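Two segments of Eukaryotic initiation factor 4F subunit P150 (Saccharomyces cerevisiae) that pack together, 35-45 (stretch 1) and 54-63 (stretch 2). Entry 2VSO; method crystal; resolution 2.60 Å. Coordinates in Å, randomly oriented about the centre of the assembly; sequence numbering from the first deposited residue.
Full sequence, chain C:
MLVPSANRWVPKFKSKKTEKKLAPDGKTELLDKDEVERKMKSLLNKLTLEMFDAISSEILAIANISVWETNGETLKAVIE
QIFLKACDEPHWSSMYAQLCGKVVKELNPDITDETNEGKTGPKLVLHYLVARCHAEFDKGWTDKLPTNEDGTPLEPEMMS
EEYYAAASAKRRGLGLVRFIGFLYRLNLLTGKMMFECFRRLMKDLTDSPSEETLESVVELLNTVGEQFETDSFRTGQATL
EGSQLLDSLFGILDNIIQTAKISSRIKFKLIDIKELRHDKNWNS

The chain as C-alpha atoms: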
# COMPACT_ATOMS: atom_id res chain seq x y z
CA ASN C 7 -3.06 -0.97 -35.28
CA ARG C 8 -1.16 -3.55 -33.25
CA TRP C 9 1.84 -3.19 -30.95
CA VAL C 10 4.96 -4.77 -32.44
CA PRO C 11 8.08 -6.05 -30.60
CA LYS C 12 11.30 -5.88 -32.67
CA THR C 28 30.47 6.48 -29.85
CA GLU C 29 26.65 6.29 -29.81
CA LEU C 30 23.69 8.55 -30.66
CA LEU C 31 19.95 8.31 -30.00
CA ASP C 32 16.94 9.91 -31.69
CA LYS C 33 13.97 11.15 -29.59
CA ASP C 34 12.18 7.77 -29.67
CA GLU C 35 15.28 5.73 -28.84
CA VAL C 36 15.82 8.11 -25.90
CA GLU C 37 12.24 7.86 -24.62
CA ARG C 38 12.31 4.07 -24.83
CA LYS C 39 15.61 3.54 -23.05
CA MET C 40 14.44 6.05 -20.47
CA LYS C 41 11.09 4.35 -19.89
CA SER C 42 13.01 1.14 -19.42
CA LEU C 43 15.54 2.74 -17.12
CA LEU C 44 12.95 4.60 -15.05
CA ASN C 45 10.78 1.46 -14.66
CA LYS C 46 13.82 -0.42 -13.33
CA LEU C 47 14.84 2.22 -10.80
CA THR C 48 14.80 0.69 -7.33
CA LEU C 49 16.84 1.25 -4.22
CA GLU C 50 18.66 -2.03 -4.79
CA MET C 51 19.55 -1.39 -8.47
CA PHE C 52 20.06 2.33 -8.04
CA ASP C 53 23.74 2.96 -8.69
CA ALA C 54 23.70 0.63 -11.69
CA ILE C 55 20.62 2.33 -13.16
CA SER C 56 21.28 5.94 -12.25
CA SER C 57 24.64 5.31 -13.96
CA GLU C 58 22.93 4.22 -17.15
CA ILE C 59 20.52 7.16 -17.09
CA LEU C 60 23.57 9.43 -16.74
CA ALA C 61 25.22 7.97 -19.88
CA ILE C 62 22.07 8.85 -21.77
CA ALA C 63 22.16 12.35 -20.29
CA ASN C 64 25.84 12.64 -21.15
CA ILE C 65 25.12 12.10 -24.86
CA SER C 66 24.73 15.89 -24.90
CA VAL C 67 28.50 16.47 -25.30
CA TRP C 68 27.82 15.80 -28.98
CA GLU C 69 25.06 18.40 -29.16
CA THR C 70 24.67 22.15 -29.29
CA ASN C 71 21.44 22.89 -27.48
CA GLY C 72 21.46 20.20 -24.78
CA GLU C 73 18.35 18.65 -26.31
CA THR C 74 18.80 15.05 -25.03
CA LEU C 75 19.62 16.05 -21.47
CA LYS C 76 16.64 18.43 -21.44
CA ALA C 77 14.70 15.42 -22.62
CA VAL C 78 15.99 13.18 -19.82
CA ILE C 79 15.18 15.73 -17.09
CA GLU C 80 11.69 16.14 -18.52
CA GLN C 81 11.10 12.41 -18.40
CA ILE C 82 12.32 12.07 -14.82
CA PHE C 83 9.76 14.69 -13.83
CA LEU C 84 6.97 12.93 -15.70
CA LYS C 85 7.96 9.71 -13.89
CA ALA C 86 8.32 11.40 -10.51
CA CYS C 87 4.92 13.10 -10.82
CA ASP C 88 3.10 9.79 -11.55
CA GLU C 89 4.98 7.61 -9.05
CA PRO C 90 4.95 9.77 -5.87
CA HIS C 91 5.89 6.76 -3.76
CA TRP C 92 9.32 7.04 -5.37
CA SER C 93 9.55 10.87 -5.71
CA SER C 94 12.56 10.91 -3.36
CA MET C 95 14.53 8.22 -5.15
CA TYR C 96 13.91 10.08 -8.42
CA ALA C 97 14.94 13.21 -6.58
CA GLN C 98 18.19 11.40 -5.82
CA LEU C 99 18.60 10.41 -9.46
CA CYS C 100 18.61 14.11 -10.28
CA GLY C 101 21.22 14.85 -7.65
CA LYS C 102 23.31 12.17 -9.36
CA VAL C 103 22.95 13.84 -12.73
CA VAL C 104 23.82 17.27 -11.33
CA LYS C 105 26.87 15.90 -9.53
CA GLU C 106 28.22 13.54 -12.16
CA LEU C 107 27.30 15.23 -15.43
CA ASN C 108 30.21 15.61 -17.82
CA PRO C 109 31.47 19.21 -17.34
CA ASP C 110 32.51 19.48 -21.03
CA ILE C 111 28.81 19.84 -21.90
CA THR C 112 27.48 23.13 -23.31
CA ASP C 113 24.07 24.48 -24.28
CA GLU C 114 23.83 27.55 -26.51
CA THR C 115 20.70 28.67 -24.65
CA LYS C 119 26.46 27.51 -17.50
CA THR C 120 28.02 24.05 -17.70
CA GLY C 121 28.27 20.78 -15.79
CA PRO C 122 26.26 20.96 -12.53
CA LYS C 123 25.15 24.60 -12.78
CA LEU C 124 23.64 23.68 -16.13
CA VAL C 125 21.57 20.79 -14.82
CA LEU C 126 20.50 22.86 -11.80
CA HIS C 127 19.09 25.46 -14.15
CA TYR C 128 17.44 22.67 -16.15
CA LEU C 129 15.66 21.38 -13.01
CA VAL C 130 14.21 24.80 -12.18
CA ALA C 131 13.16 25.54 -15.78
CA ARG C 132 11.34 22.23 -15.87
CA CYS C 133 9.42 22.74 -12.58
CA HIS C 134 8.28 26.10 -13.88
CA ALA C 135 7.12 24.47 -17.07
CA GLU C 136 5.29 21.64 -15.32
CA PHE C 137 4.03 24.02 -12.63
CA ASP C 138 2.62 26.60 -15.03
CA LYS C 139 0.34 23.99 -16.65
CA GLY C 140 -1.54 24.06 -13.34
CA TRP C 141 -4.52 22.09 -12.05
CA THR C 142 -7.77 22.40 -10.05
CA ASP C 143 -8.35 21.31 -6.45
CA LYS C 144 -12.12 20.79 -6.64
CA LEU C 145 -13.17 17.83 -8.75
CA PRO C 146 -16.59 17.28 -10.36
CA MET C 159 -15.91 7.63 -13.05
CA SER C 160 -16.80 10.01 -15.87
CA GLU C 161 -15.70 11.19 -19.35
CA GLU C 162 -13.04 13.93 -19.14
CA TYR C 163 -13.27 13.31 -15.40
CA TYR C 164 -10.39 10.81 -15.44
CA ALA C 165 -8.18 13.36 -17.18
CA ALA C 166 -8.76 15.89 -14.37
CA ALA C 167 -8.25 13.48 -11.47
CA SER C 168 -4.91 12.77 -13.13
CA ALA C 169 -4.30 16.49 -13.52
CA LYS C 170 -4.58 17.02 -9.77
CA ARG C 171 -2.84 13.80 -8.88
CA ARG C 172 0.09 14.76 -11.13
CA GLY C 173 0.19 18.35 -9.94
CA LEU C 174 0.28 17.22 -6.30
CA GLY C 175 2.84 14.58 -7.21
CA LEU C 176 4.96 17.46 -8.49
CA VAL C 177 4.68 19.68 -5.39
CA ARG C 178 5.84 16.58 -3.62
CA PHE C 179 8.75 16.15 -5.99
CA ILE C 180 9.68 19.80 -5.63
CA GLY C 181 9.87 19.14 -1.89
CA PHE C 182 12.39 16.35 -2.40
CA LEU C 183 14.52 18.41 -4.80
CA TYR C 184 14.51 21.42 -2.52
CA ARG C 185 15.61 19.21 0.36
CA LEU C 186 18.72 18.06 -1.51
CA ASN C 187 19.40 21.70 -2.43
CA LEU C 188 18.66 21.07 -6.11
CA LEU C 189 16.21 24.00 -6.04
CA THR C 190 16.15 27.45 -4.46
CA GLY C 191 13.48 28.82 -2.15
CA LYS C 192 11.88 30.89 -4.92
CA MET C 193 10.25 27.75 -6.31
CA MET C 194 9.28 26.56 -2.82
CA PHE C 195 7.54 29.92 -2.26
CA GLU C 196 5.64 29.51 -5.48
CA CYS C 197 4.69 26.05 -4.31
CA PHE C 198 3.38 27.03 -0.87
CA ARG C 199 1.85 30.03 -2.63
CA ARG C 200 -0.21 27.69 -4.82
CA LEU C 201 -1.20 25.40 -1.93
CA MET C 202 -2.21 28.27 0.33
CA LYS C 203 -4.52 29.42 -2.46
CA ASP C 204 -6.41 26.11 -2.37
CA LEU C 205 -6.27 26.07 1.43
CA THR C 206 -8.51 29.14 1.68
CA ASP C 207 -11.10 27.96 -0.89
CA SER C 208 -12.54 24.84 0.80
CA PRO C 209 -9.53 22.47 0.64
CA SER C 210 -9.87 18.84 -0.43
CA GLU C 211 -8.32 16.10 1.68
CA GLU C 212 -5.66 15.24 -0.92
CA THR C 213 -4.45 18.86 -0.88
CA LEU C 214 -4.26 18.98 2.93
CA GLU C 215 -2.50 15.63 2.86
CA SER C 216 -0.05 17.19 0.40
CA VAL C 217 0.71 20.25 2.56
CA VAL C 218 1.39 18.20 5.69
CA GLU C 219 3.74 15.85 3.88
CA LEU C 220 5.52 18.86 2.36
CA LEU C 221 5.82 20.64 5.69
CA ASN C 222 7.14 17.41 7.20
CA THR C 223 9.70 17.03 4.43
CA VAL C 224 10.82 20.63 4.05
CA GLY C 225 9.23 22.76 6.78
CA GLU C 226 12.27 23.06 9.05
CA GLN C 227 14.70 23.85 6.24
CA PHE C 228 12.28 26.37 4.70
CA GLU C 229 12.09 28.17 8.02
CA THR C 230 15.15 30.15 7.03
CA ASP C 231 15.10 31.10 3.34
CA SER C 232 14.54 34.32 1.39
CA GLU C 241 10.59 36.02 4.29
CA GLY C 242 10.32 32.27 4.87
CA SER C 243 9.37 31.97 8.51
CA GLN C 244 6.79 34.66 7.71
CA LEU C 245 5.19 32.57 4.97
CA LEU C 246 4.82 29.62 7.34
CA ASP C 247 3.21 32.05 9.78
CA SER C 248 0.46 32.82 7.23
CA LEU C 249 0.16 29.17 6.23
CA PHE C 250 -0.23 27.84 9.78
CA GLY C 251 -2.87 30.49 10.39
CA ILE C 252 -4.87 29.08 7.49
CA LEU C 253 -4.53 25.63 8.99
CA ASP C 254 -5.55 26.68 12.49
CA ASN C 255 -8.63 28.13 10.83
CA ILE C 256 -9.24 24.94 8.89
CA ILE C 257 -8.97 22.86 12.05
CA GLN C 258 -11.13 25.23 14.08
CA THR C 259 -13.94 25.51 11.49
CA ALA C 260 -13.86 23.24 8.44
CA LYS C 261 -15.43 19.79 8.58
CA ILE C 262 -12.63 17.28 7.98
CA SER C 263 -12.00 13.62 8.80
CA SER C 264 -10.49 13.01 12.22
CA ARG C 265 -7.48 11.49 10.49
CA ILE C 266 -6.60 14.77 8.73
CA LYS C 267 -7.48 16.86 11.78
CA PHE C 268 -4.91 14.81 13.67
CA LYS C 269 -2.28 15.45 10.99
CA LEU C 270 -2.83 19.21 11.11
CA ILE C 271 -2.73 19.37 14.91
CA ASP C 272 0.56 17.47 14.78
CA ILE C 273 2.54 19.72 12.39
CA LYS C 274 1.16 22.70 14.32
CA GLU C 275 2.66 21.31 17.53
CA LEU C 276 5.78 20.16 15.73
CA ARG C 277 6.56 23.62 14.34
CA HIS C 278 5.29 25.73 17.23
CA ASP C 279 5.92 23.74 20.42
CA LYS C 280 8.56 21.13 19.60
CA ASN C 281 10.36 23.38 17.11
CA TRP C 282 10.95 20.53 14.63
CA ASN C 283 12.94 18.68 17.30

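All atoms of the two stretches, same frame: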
# COMPACT_ATOMS: atom_id res chain seq x y z
N GLU C 35 14.30 6.60 -29.48
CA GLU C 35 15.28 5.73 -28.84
C GLU C 35 15.67 6.21 -27.44
O GLU C 35 16.09 5.41 -26.60
CB GLU C 35 16.53 5.59 -29.71
CG GLU C 35 16.34 4.66 -30.90
CD GLU C 35 17.54 4.64 -31.83
OE1 GLU C 35 18.43 5.50 -31.67
OE2 GLU C 35 17.58 3.78 -32.73
N VAL C 36 15.52 7.52 -27.20
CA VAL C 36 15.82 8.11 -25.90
C VAL C 36 14.62 8.10 -24.94
O VAL C 36 14.80 8.21 -23.73
CB VAL C 36 16.37 9.55 -26.02
CG1 VAL C 36 16.03 10.38 -24.77
CG2 VAL C 36 17.87 9.52 -26.25
N GLU C 37 13.41 7.98 -25.47
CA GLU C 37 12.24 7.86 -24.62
C GLU C 37 12.03 6.39 -24.23
O GLU C 37 11.48 6.09 -23.16
CB GLU C 37 10.98 8.41 -25.31
CG GLU C 37 10.79 9.89 -25.10
CD GLU C 37 9.62 10.45 -25.90
OE1 GLU C 37 8.67 9.68 -26.15
OE2 GLU C 37 9.67 11.65 -26.27
N ARG C 38 12.50 5.49 -25.08
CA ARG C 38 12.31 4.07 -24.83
C ARG C 38 13.33 3.60 -23.81
O ARG C 38 12.97 2.97 -22.82
CB ARG C 38 12.36 3.26 -26.13
CG ARG C 38 11.24 3.62 -27.13
CD ARG C 38 11.33 2.84 -28.44
NE ARG C 38 10.86 1.46 -28.30
CZ ARG C 38 9.60 1.08 -28.42
NH1 ARG C 38 8.65 1.97 -28.69
NH2 ARG C 38 9.28 -0.20 -28.26
N LYS C 39 14.60 3.93 -24.02
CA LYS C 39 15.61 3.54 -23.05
C LYS C 39 15.34 4.17 -21.71
O LYS C 39 15.64 3.57 -20.68
CB LYS C 39 17.02 3.90 -23.51
CG LYS C 39 17.59 2.85 -24.45
CD LYS C 39 18.64 3.42 -25.40
CE LYS C 39 19.00 2.39 -26.45
NZ LYS C 39 20.11 2.87 -27.32
N MET C 40 14.75 5.36 -21.72
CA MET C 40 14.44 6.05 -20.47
C MET C 40 13.24 5.46 -19.75
O MET C 40 13.24 5.37 -18.53
CB MET C 40 14.25 7.55 -20.70
CG MET C 40 15.53 8.34 -20.79
SD MET C 40 16.51 8.26 -19.28
CE MET C 40 15.49 9.21 -18.15
N LYS C 41 12.20 5.07 -20.49
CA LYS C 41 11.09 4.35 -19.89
C LYS C 41 11.63 3.11 -19.20
O LYS C 41 11.31 2.83 -18.05
CB LYS C 41 10.06 3.91 -20.93
CG LYS C 41 8.92 4.90 -21.14
CD LYS C 41 7.89 4.34 -22.10
CE LYS C 41 6.91 5.41 -22.56
NZ LYS C 41 7.62 6.67 -22.95
N SER C 42 12.45 2.38 -19.93
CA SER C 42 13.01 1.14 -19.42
C SER C 42 13.87 1.40 -18.20
O SER C 42 13.80 0.68 -17.21
CB SER C 42 13.83 0.43 -20.51
OG SER C 42 14.07 -0.93 -20.18
N LEU C 43 14.68 2.45 -18.25
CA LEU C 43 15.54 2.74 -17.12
C LEU C 43 14.79 3.30 -15.91
O LEU C 43 15.17 3.06 -14.77
CB LEU C 43 16.68 3.66 -17.53
CG LEU C 43 17.70 2.93 -18.41
CD1 LEU C 43 18.63 3.92 -19.10
CD2 LEU C 43 18.48 1.95 -17.56
N LEU C 44 13.71 4.03 -16.15
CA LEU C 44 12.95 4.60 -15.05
C LEU C 44 12.04 3.54 -14.38
O LEU C 44 11.76 3.62 -13.18
CB LEU C 44 12.15 5.81 -15.51
CG LEU C 44 13.02 7.06 -15.69
CD1 LEU C 44 12.17 8.27 -16.03
CD2 LEU C 44 13.85 7.35 -14.45
N ASN C 45 11.60 2.56 -15.16
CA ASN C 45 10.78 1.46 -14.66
C ASN C 45 11.60 0.50 -13.81
O ASN C 45 11.06 -0.22 -12.98
CB ASN C 45 10.17 0.65 -15.82
CG ASN C 45 9.00 1.36 -16.47
OD1 ASN C 45 8.29 2.15 -15.84
ND2 ASN C 45 8.80 1.07 -17.76
N ALA C 54 23.62 1.19 -10.35
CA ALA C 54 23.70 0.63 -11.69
C ALA C 54 22.81 1.39 -12.67
O ALA C 54 23.21 1.65 -13.81
CB ALA C 54 23.33 -0.84 -11.68
N ILE C 55 21.60 1.76 -12.24
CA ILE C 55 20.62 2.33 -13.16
C ILE C 55 20.63 3.86 -13.23
O ILE C 55 20.28 4.45 -14.26
CB ILE C 55 19.22 1.73 -12.93
CG1 ILE C 55 19.09 0.47 -13.76
CG2 ILE C 55 18.13 2.69 -13.36
CD1 ILE C 55 17.84 -0.29 -13.46
N SER C 56 21.04 4.52 -12.16
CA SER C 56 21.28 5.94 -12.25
C SER C 56 22.59 6.21 -13.02
O SER C 56 22.85 7.32 -13.48
CB SER C 56 21.31 6.57 -10.87
OG SER C 56 22.42 6.10 -10.14
N SER C 57 23.42 5.17 -13.18
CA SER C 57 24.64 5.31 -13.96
C SER C 57 24.29 5.22 -15.44
O SER C 57 24.87 5.91 -16.28
CB SER C 57 25.65 4.22 -13.61
OG SER C 57 25.59 3.16 -14.55
N GLU C 58 23.34 4.36 -15.76
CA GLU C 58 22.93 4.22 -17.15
C GLU C 58 22.11 5.42 -17.63
O GLU C 58 22.25 5.85 -18.77
CB GLU C 58 22.21 2.90 -17.37
CG GLU C 58 23.03 1.72 -16.88
CD GLU C 58 22.81 0.47 -17.71
OE1 GLU C 58 23.63 -0.47 -17.57
OE2 GLU C 58 21.84 0.44 -18.49
N ILE C 59 21.27 5.96 -16.76
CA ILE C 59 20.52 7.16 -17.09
C ILE C 59 21.45 8.37 -17.28
O ILE C 59 21.12 9.33 -17.98
CB ILE C 59 19.45 7.46 -16.03
CG1 ILE C 59 18.36 6.39 -16.09
CG2 ILE C 59 18.87 8.88 -16.19
CD1 ILE C 59 17.38 6.45 -14.94
N LEU C 60 22.61 8.33 -16.64
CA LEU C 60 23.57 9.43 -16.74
C LEU C 60 24.40 9.35 -18.04
O LEU C 60 24.91 10.37 -18.52
CB LEU C 60 24.46 9.48 -15.50
CG LEU C 60 25.76 10.29 -15.54
CD1 LEU C 60 25.47 11.77 -15.62
CD2 LEU C 60 26.60 9.96 -14.32
N ALA C 61 24.54 8.15 -18.60
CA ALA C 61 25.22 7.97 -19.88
C ALA C 61 24.33 8.46 -21.00
O ALA C 61 24.81 8.90 -22.05
CB ALA C 61 25.60 6.51 -20.10
N ILE C 62 23.02 8.36 -20.79
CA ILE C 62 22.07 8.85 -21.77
C ILE C 62 22.05 10.37 -21.68
O ILE C 62 22.01 11.05 -22.70
CB ILE C 62 20.66 8.26 -21.52
CG1 ILE C 62 20.65 6.78 -21.86
CG2 ILE C 62 19.61 8.97 -22.35
CD1 ILE C 62 19.26 6.20 -21.92
N ALA C 63 22.11 10.90 -20.46
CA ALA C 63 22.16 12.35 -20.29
C ALA C 63 23.43 12.91 -20.91
O ALA C 63 23.40 13.93 -21.58
CB ALA C 63 22.08 12.74 -18.81

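Two helices run nearly antiparallel, at 161° between their N-to-C directions, with axes 9.7 Å apart at closest approach. No hydrogen bond crosses between them; the 428 Å² they bury is mostly apolar side-chain packing, and its rule is a reciprocal pair of knobs and holes.

Val36 opens the contact. Its CB points sideways, yet its CG2 branch comes within 4.3 Å of Ile62 CG2. One turn on, Lys39 serves as a boundary residue: its CB points toward stretch 2 and lies 3.6 Å from Ile62 CD1, while the extended chain beyond carries the ammonium away, so the aliphatic part packs and the charge is kept out of this contact. Met40 starts out sideways, but its side chain, m at all three chi angles, brings its end nearer, with CE 3.9 Å from Ile59 CG2 and SD 4.3 Å from Ile62 CD1. A flexible thioether suits such an oblique position.

These three residues, with Leu43, form the hole that receives Ile62. Leu43 returns the favour as the knob of stretch 1, covered over 111 Å², the largest area in the contact. It points toward stretch 2 and sits among Ile55, Glu58, Ile59 and Ile62: its CB lies 3.5 Å from Ile59 CG1, its CD1 3.7 Å from Ile62 CD1, and its CD2 4.1 Å from Ile55 CG1. The helices come close here, with Leu43 O 3.3 Å from Ile55 CG2. Glu58 borders this hole at the partly exposed margin, its OE2 3.8 Å from Leu43 CD2, and its OE1 is hydrogen-bonded elsewhere in the structure.

Leu44 points its CB away, but its end comes nearer, and CD2 reaches Ile59 CD1 at 3.7 Å. Ile59 thus packs against Met40, Leu43 and Leu44, whereas the partly exposed Glu37, Arg38 and Lys41 make no contact with stretch 2.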